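Local atomic coordinates of GH26C (Muricauda sp. MAR_2010_75, PDB entry 6Q78), a protein that probably hydrolyses internal beta-1,4-mannosidic links of mannans as a family 26 glycoside hydrolase. Residues Phe351-Phe357 / Asp392-Phe396; Asp101-Met105 / Thr382-Gly386. All blocks are in the same frame, centred on the assembly; numbering follows the deposited sequence.

Contact 1: residues Phe351-Phe357 / Asp392-Phe396; sequences FFTNNLF and DFMEF
Two outer helices of the barrel are joined where Asp392, on helix 390-397, takes backbone N-H groups in the first turn of helix 351-361. With CG anti to the backbone N (chi1 174°), Asp392 turns its carboxylate to the neighbouring helix. Asp392 OD2 accepts from Phe352 N at 2.8 Å. Asp392 OD1 takes two donors, Thr353 N at 3.0 Å and Thr353 OG1 at 2.9 Å. Both amides come in on the syn side of the carboxylate, about 21° out of its plane, while the hydroxyl lies nearly along the C-O axis of OD1. Three bonds fix the rotation of the carboxylate. As an anion at a helix start, it probably gains from the helix dipole. Both helices pack on the parallel sheet of a TIM barrel, the clan fold of family 26, and Phe393, Phe396 and Leu356 all reach Phe372 of strand 369-372. Beside these bonds, Phe393 turns its edge to the face of Phe352 in a T-shaped stack, planes 77° apart. Phe393 CD1 stands over the centre of that ring. Phe396 is a knob among Phe352, Thr353, Leu356 and Phe357. Phe396 CB meets Phe352 CB at 3.6 Å, and Phe396 CZ lies 4.0 Å from Leu356 CD2.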
# COMPACT_ATOMS: atom_id res chain seq x y z
N PHE A 351 -4.07 9.14 -20.60
CA PHE A 351 -4.43 8.67 -19.26
C PHE A 351 -3.49 9.21 -18.18
O PHE A 351 -3.93 9.73 -17.15
CB PHE A 351 -4.45 7.14 -19.17
CG PHE A 351 -4.70 6.68 -17.78
CD1 PHE A 351 -5.96 6.85 -17.21
CD2 PHE A 351 -3.68 6.17 -17.00
CE1 PHE A 351 -6.20 6.48 -15.90
CE2 PHE A 351 -3.91 5.79 -15.68
CZ PHE A 351 -5.19 5.96 -15.11
N PHE A 352 -2.19 9.00 -18.34
CA PHE A 352 -1.29 9.31 -17.23
C PHE A 352 -1.14 10.81 -17.05
O PHE A 352 -1.17 11.32 -15.92
CB PHE A 352 0.09 8.67 -17.44
CG PHE A 352 0.06 7.16 -17.45
CD1 PHE A 352 -0.12 6.45 -16.26
CD2 PHE A 352 0.22 6.45 -18.63
CE1 PHE A 352 -0.15 5.05 -16.25
CE2 PHE A 352 0.20 5.03 -18.63
CZ PHE A 352 0.01 4.34 -17.42
N THR A 353 -0.96 11.53 -18.15
CA THR A 353 -0.65 12.95 -18.05
C THR A 353 -1.89 13.78 -17.77
O THR A 353 -1.82 14.73 -16.97
CB THR A 353 0.03 13.40 -19.34
OG1 THR A 353 1.27 12.68 -19.49
CG2 THR A 353 0.30 14.89 -19.29
N ASN A 354 -3.02 13.45 -18.40
CA ASN A 354 -4.21 14.31 -18.33
C ASN A 354 -5.25 13.83 -17.33
O ASN A 354 -6.13 14.62 -16.94
CB ASN A 354 -4.89 14.36 -19.69
CG ASN A 354 -3.97 14.91 -20.77
OD1 ASN A 354 -3.16 15.79 -20.50
ND2 ASN A 354 -4.08 14.38 -21.98
N ASN A 355 -5.21 12.55 -16.95
CA ASN A 355 -6.23 11.99 -16.06
C ASN A 355 -5.62 11.73 -14.69
O ASN A 355 -5.97 12.39 -13.71
CB ASN A 355 -6.85 10.73 -16.65
CG ASN A 355 -7.67 11.00 -17.90
OD1 ASN A 355 -7.64 12.11 -18.47
ND2 ASN A 355 -8.44 9.99 -18.33
N LEU A 356 -4.72 10.76 -14.58
CA LEU A 356 -4.14 10.43 -13.29
C LEU A 356 -3.39 11.62 -12.70
O LEU A 356 -3.61 11.99 -11.54
CB LEU A 356 -3.22 9.22 -13.43
CG LEU A 356 -2.50 8.89 -12.12
CD1 LEU A 356 -3.50 8.48 -11.00
CD2 LEU A 356 -1.53 7.75 -12.37
N PHE A 357 -2.51 12.25 -13.49
CA PHE A 357 -1.71 13.34 -12.93
C PHE A 357 -2.59 14.46 -12.42
O PHE A 357 -2.34 15.03 -11.34
CB PHE A 357 -0.72 13.88 -13.96
CG PHE A 357 0.16 14.98 -13.42
CD1 PHE A 357 1.26 14.67 -12.62
CD2 PHE A 357 -0.13 16.32 -13.68
CE1 PHE A 357 2.08 15.71 -12.12
CE2 PHE A 357 0.67 17.34 -13.18
CZ PHE A 357 1.78 17.03 -12.40
N ASP A 392 2.94 8.75 -23.19
CA ASP A 392 2.12 9.41 -22.19
C ASP A 392 2.72 9.16 -20.79
O ASP A 392 2.83 10.04 -20.01
CB ASP A 392 0.68 8.88 -22.31
CG ASP A 392 -0.25 9.38 -21.23
OD1 ASP A 392 -0.13 10.51 -20.80
OD2 ASP A 392 -1.11 8.59 -20.87
N PHE A 393 3.14 7.93 -20.55
CA PHE A 393 3.76 7.61 -19.27
C PHE A 393 5.07 8.38 -19.09
O PHE A 393 5.36 8.83 -18.02
CB PHE A 393 4.00 6.11 -19.17
CG PHE A 393 4.41 5.65 -17.80
CD1 PHE A 393 3.48 5.55 -16.81
CD2 PHE A 393 5.69 5.29 -17.52
CE1 PHE A 393 3.83 5.09 -15.55
CE2 PHE A 393 6.05 4.85 -16.28
CZ PHE A 393 5.11 4.73 -15.28
N MET A 394 5.85 8.52 -20.15
CA MET A 394 7.09 9.27 -20.06
C MET A 394 6.85 10.71 -19.72
O MET A 394 7.56 11.30 -18.95
CB MET A 394 7.87 9.17 -21.37
CG MET A 394 8.42 7.80 -21.65
SD MET A 394 9.68 7.25 -20.47
CE MET A 394 10.57 8.73 -20.06
N GLU A 395 5.82 11.28 -20.32
CA GLU A 395 5.48 12.65 -20.03
C GLU A 395 5.07 12.79 -18.57
O GLU A 395 5.47 13.72 -17.91
CB GLU A 395 4.39 13.17 -20.98
CG GLU A 395 4.10 14.64 -20.74
CD GLU A 395 3.11 15.23 -21.72
OE1 GLU A 395 2.58 14.50 -22.57
OE2 GLU A 395 2.88 16.42 -21.58
N PHE A 396 4.28 11.84 -18.08
CA PHE A 396 3.85 11.84 -16.69
C PHE A 396 5.04 11.77 -15.74
O PHE A 396 5.15 12.58 -14.82
CB PHE A 396 2.85 10.70 -16.48
CG PHE A 396 2.62 10.29 -15.05
CD1 PHE A 396 2.04 11.16 -14.14
CD2 PHE A 396 2.93 9.01 -14.63
CE1 PHE A 396 1.80 10.77 -12.82
CE2 PHE A 396 2.69 8.59 -13.32
CZ PHE A 396 2.11 9.48 -12.41

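Contact 2: residues Asp101-Met105 / Thr382-Gly386; sequences DIKKM and TPVPG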
# COMPACT_ATOMS: atom_id res chain seq x y z
N ASP A 101 9.65 -3.34 -14.97
CA ASP A 101 9.07 -2.72 -16.16
C ASP A 101 9.21 -1.21 -16.12
O ASP A 101 9.44 -0.59 -17.16
CB ASP A 101 7.60 -3.11 -16.33
CG ASP A 101 7.41 -4.54 -16.79
OD1 ASP A 101 8.40 -5.18 -17.20
OD2 ASP A 101 6.26 -5.03 -16.77
N ILE A 102 9.08 -0.58 -14.95
CA ILE A 102 9.23 0.87 -14.92
C ILE A 102 10.64 1.29 -15.33
O ILE A 102 10.80 2.31 -16.00
CB ILE A 102 8.77 1.44 -13.56
CG1 ILE A 102 7.24 1.50 -13.56
CG2 ILE A 102 9.32 2.86 -13.30
CD1 ILE A 102 6.65 1.87 -12.19
N LYS A 103 11.65 0.49 -14.99
CA LYS A 103 13.01 0.80 -15.46
C LYS A 103 13.19 0.49 -16.94
O LYS A 103 13.87 1.24 -17.65
CB LYS A 103 14.05 0.04 -14.62
CG LYS A 103 15.50 0.32 -15.04
CD LYS A 103 16.45 -0.29 -14.04
CE LYS A 103 17.82 -0.43 -14.62
NZ LYS A 103 18.44 0.88 -14.82
N LYS A 104 12.58 -0.59 -17.45
CA LYS A 104 12.60 -0.80 -18.90
C LYS A 104 12.06 0.41 -19.63
O LYS A 104 12.54 0.77 -20.71
CB LYS A 104 11.76 -2.02 -19.31
CG LYS A 104 12.17 -3.41 -18.74
CD LYS A 104 11.29 -4.48 -19.38
CE LYS A 104 11.60 -5.88 -18.92
NZ LYS A 104 11.03 -6.17 -17.56
N MET A 105 11.00 1.01 -19.09
CA MET A 105 10.27 2.10 -19.73
C MET A 105 11.00 3.42 -19.58
O MET A 105 11.21 4.14 -20.58
CB MET A 105 8.89 2.18 -19.06
CG MET A 105 7.92 3.21 -19.69
SD MET A 105 7.49 2.82 -21.43
CE MET A 105 8.35 4.15 -22.32
N THR A 382 1.37 -0.29 -16.24
CA THR A 382 2.41 0.65 -16.64
C THR A 382 3.05 0.08 -17.90
O THR A 382 3.26 -1.14 -18.01
CB THR A 382 3.49 0.84 -15.54
OG1 THR A 382 4.13 -0.42 -15.25
CG2 THR A 382 2.89 1.48 -14.27
N PRO A 383 3.35 0.93 -18.89
CA PRO A 383 3.79 0.42 -20.19
C PRO A 383 5.29 0.13 -20.21
O PRO A 383 6.06 0.56 -19.34
CB PRO A 383 3.48 1.58 -21.14
CG PRO A 383 3.68 2.80 -20.27
CD PRO A 383 3.07 2.37 -18.92
N VAL A 384 5.68 -0.66 -21.22
CA VAL A 384 7.09 -0.82 -21.56
C VAL A 384 7.24 -0.28 -22.98
O VAL A 384 6.23 -0.03 -23.66
CB VAL A 384 7.56 -2.28 -21.41
CG1 VAL A 384 7.44 -2.75 -19.93
CG2 VAL A 384 6.86 -3.19 -22.38
N PRO A 385 8.46 -0.10 -23.46
CA PRO A 385 8.60 0.56 -24.76
C PRO A 385 7.92 -0.19 -25.91
O PRO A 385 7.97 -1.38 -26.02
CB PRO A 385 10.13 0.65 -24.92
CG PRO A 385 10.63 0.75 -23.51
CD PRO A 385 9.76 -0.24 -22.78
N GLY A 386 7.27 0.59 -26.75
CA GLY A 386 6.54 0.08 -27.88
C GLY A 386 5.07 -0.20 -27.59
O GLY A 386 4.34 -0.48 -28.49
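Thr382 meets helix 101-106 through OG1, which lies 4.0 Å from Ile102 CG1; the hydroxyl itself is hydrogen-bonded to Gln85 OE1. At Pro383 the backbone does most of the touching. Pro383 O is 3.3 Å from Met105 CG, and Met105 SD rests 4.0 Å from Pro383 CG. The methionine reaches there because CG is anti to the backbone N (chi1 -175°) and the chain then bends at chi2 and chi3, which lays the sulfur along the loop. Val384 sends CG1 against Asp101, 3.6 Å from Asp101 CG. Both oxygens of that carboxylate have polar partners: Asp101 OD1 makes a 2.8 Å salt bridge with Lys104 NZ, and Asp101 OD2 accepts from Tyr93 N and Asn375 ND2. Replacing Asp101 with alanine would probably leave Lys104 without its charge mate, Tyr93 N and Asn375 ND2 without this acceptor, and Val384 CG1 with only CB of that residue to rest on. Lys104 NZ also bonds to the carbonyls of Asn96 and Asp99. Pro385 closes the contact, Pro385 CG 3.4 Å from Lys104 O. The loop follows strand 379-380, leads into helix 390-397 and lies against helix 101-106; the two helices also meet directly, through Met105 and Ala390.

How the contacts relate
Helix 390-397 is the element the two contacts share: it supplies one side of contact 1, and it touches both segments of contact 2. Phe393 is common to both, stacking in contact 1 and packing on contact 2. Phe393 CB lies against Pro383 CG and Phe393 CD2 against Met105 CG, while Met394 SD rests on Met105 O. Contact 1 is the more buried, with aromatic rings next to the barrel sheet and a carboxylate bonded straight across to backbone amides. Contact 2 is partly buried and becomes more exposed toward Pro385. There the interface itself is van der Waals packing, and the charged pair lies within helix 101-106. Both sit on the same side of the chain's centre, their centres about 14 Å apart.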